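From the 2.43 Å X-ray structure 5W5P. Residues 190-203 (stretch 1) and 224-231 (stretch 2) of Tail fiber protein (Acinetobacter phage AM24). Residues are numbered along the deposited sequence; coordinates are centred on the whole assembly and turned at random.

Stretch 1 (190-203) LETSTDDLYTAALE
Stretch 2 224-231: DRLYNVNM

The most unusual feature is the buried guanidinium of Arg225, held by backbone carbonyls of a loop rather than by an acid. With chi angles m, m, t and 179°, the side chain reaches the Leu190–Ser193 type I turn and the loop just after it: Arg225 NH2 donates to Glu191 O (2.7 Å) and Ser193 O (3.2 Å), while Arg225 NH1 bonds weakly to Asp195 O (3.1 Å, 135°). All three oxygens lie near the guanidinium plane, as its N-H directions require. Water 1 links Arg225 NE (2.8 Å) to Glu191 O (2.9 Å).

The contact buries 793 Å², both sides summed. Thr199 pairs in parallel with Leu226; past the corner at Asn228, the strand through Leu202 and Glu203 runs parallel (13°, axes 4.8 Å apart) to that through Val229 and Asn230, pairing Leu202–Val229 and Glu203–Asn230. Thr199 N donates to Arg225 O (2.9 Å), Tyr227 N to Thr199 O (3.2 Å), Leu202 N to Asn228 O (3.1 Å) and Asn230 N to Leu202 O (2.9 Å). Ala201 (phi/psi 73/86) and Asn228 (52/63) both have positive phi.

Branched Leu202 (t, p) packs CD2 against Leu226 CD1 (3.9 Å) and Val229 CG1 (4.1 Å), an apolar patch. On the other face, amide Asn230 ND2 donates to Glu203 OE1 (2.9 Å). Tyr227 (m) donates OH to Asp196 OD1 (2.8 Å); Tyr198 CB (chi1 p) sits over its ring.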

# COMPACT_ATOMS: atom_id res chain seq x y z
N LEU A 190 25.91 30.12 1.73
CA LEU A 190 26.44 29.32 0.63
C LEU A 190 25.32 28.61 -0.09
O LEU A 190 25.38 27.41 -0.38
CB LEU A 190 27.48 28.31 1.11
CG LEU A 190 28.59 28.85 2.01
CD1 LEU A 190 29.01 27.80 3.03
CD2 LEU A 190 29.77 29.28 1.15
N GLU A 191 24.25 29.35 -0.38
CA GLU A 191 23.01 28.74 -0.86
C GLU A 191 23.20 28.07 -2.22
O GLU A 191 22.52 27.08 -2.52
CB GLU A 191 21.91 29.80 -0.91
CG GLU A 191 21.42 30.24 0.47
CD GLU A 191 22.19 31.43 1.04
OE1 GLU A 191 23.27 31.76 0.52
OE2 GLU A 191 21.70 32.02 2.03
N THR A 192 24.12 28.58 -3.04
CA THR A 192 24.35 28.05 -4.38
C THR A 192 25.51 27.05 -4.42
O THR A 192 26.07 26.81 -5.49
CB THR A 192 24.62 29.20 -5.35
OG1 THR A 192 25.58 30.10 -4.79
CG2 THR A 192 23.34 29.96 -5.64
N SER A 193 25.86 26.47 -3.28
CA SER A 193 27.02 25.58 -3.23
C SER A 193 26.71 24.24 -3.89
O SER A 193 25.61 23.71 -3.77
CB SER A 193 27.44 25.34 -1.78
OG SER A 193 28.40 24.30 -1.70
N THR A 194 27.71 23.70 -4.60
CA THR A 194 27.56 22.37 -5.16
C THR A 194 27.82 21.27 -4.12
O THR A 194 27.67 20.09 -4.45
CB THR A 194 28.49 22.17 -6.36
OG1 THR A 194 29.86 22.26 -5.93
CG2 THR A 194 28.22 23.23 -7.41
N ASP A 195 28.16 21.64 -2.89
CA ASP A 195 28.38 20.64 -1.86
C ASP A 195 27.06 20.23 -1.22
O ASP A 195 26.06 20.96 -1.28
CB ASP A 195 29.35 21.17 -0.80
CG ASP A 195 30.78 21.18 -1.28
OD1 ASP A 195 31.13 20.34 -2.13
OD2 ASP A 195 31.57 22.02 -0.80
N ASP A 196 27.06 19.05 -0.60
CA ASP A 196 25.86 18.49 0.01
C ASP A 196 25.69 19.04 1.43
O ASP A 196 25.82 18.33 2.43
CB ASP A 196 25.91 16.97 -0.00
CG ASP A 196 24.54 16.34 -0.16
OD1 ASP A 196 23.57 17.10 -0.36
OD2 ASP A 196 24.43 15.09 -0.08
N LEU A 197 25.37 20.33 1.50
CA LEU A 197 25.23 21.03 2.77
C LEU A 197 23.81 20.82 3.32
O LEU A 197 23.02 21.75 3.47
CB LEU A 197 25.54 22.51 2.59
CG LEU A 197 26.81 22.82 1.80
CD1 LEU A 197 27.03 24.32 1.70
CD2 LEU A 197 28.01 22.15 2.45
N TYR A 198 23.53 19.56 3.63
CA TYR A 198 22.20 19.14 4.03
C TYR A 198 22.11 18.97 5.54
O TYR A 198 23.10 19.03 6.27
CB TYR A 198 21.83 17.81 3.34
CG TYR A 198 22.48 16.61 3.99
CD1 TYR A 198 23.79 16.25 3.68
CD2 TYR A 198 21.79 15.83 4.91
CE1 TYR A 198 24.39 15.16 4.27
CE2 TYR A 198 22.38 14.74 5.51
CZ TYR A 198 23.68 14.41 5.19
OH TYR A 198 24.28 13.32 5.79
N THR A 199 20.89 18.73 6.01
CA THR A 199 20.66 18.21 7.35
C THR A 199 19.42 17.33 7.29
O THR A 199 18.54 17.55 6.44
CB THR A 199 20.53 19.34 8.39
OG1 THR A 199 20.44 18.78 9.70
CG2 THR A 199 19.32 20.22 8.11
N ALA A 200 19.36 16.32 8.15
CA ALA A 200 18.38 15.25 8.00
C ALA A 200 17.62 15.00 9.30
O ALA A 200 18.01 15.46 10.38
CB ALA A 200 19.05 13.94 7.54
N ALA A 201 16.51 14.26 9.16
CA ALA A 201 15.59 13.86 10.22
C ALA A 201 14.74 15.03 10.71
O ALA A 201 15.08 15.69 11.70
CB ALA A 201 16.34 13.23 11.40
N LEU A 202 13.62 15.28 10.03
CA LEU A 202 12.76 16.41 10.33
C LEU A 202 11.30 15.99 10.24
O LEU A 202 10.88 15.41 9.23
CB LEU A 202 13.03 17.56 9.35
CG LEU A 202 12.02 18.71 9.30
CD1 LEU A 202 11.96 19.41 10.65
CD2 LEU A 202 12.37 19.68 8.19
N GLU A 203 10.53 16.28 11.28
CA GLU A 203 9.08 16.19 11.25
C GLU A 203 8.51 17.60 11.19
O GLU A 203 8.84 18.44 12.03
CB GLU A 203 8.54 15.45 12.48
CG GLU A 203 9.34 14.21 12.87
CD GLU A 203 8.90 12.96 12.12
OE1 GLU A 203 9.72 12.37 11.40
OE2 GLU A 203 7.71 12.58 12.25
N ASP A 224 16.60 21.07 -1.47
CA ASP A 224 18.03 20.97 -1.76
C ASP A 224 18.83 20.65 -0.51
O ASP A 224 19.91 20.05 -0.61
CB ASP A 224 18.55 22.29 -2.35
CG ASP A 224 18.14 22.50 -3.79
OD1 ASP A 224 18.35 21.60 -4.63
OD2 ASP A 224 17.60 23.59 -4.07
N ARG A 225 18.33 21.04 0.67
CA ARG A 225 19.09 21.00 1.91
C ARG A 225 18.44 20.21 3.03
O ARG A 225 19.10 19.98 4.05
CB ARG A 225 19.36 22.43 2.42
CG ARG A 225 19.87 23.38 1.37
CD ARG A 225 21.09 22.84 0.64
NE ARG A 225 21.65 23.80 -0.30
CZ ARG A 225 22.73 23.58 -1.04
NH1 ARG A 225 23.36 22.41 -0.96
NH2 ARG A 225 23.17 24.51 -1.88
N LEU A 226 17.20 19.77 2.87
CA LEU A 226 16.47 19.04 3.90
C LEU A 226 16.15 17.65 3.37
O LEU A 226 15.32 17.50 2.46
CB LEU A 226 15.19 19.79 4.29
CG LEU A 226 15.45 21.15 4.97
CD1 LEU A 226 14.16 21.78 5.50
CD2 LEU A 226 16.46 20.98 6.09
N TYR A 227 16.80 16.64 3.93
CA TYR A 227 16.58 15.24 3.59
C TYR A 227 15.91 14.53 4.76
O TYR A 227 15.91 15.02 5.89
CB TYR A 227 17.89 14.53 3.25
CG TYR A 227 18.69 15.14 2.12
CD1 TYR A 227 18.10 15.99 1.19
CD2 TYR A 227 20.05 14.86 1.97
CE1 TYR A 227 18.83 16.54 0.16
CE2 TYR A 227 20.80 15.41 0.94
CZ TYR A 227 20.18 16.25 0.04
OH TYR A 227 20.90 16.81 -1.00
N ASN A 228 15.36 13.35 4.47
CA ASN A 228 14.68 12.52 5.46
C ASN A 228 13.61 13.33 6.20
O ASN A 228 13.68 13.54 7.41
CB ASN A 228 15.68 11.89 6.43
CG ASN A 228 16.63 10.91 5.75
OD1 ASN A 228 16.85 10.97 4.55
ND2 ASN A 228 17.20 10.01 6.54
N VAL A 229 12.62 13.79 5.43
CA VAL A 229 11.60 14.71 5.91
C VAL A 229 10.26 14.00 5.93
O VAL A 229 9.84 13.44 4.91
CB VAL A 229 11.53 15.98 5.04
CG1 VAL A 229 10.54 16.98 5.63
CG2 VAL A 229 12.91 16.60 4.90
N ASN A 230 9.59 14.04 7.08
CA ASN A 230 8.21 13.59 7.21
C ASN A 230 7.32 14.82 7.31
O ASN A 230 7.30 15.51 8.34
CB ASN A 230 8.04 12.69 8.44
CG ASN A 230 8.47 11.26 8.18
OD1 ASN A 230 8.29 10.73 7.08
ND2 ASN A 230 9.03 10.61 9.19
N MSE A 231 6.60 15.12 6.24
CA MSE A 231 5.60 16.19 6.25
C MSE A 231 4.21 15.61 6.44
O MSE A 231 3.64 15.06 5.50
CB MSE A 231 5.64 16.99 4.95
CG MSE A 231 6.95 17.69 4.70
SE MSE A 231 6.92 18.77 3.08
CE MSE A 231 6.10 20.40 3.76
O HOH W 1 20.37 26.22 -0.79
O HOH W 2 22.37 19.82 0.28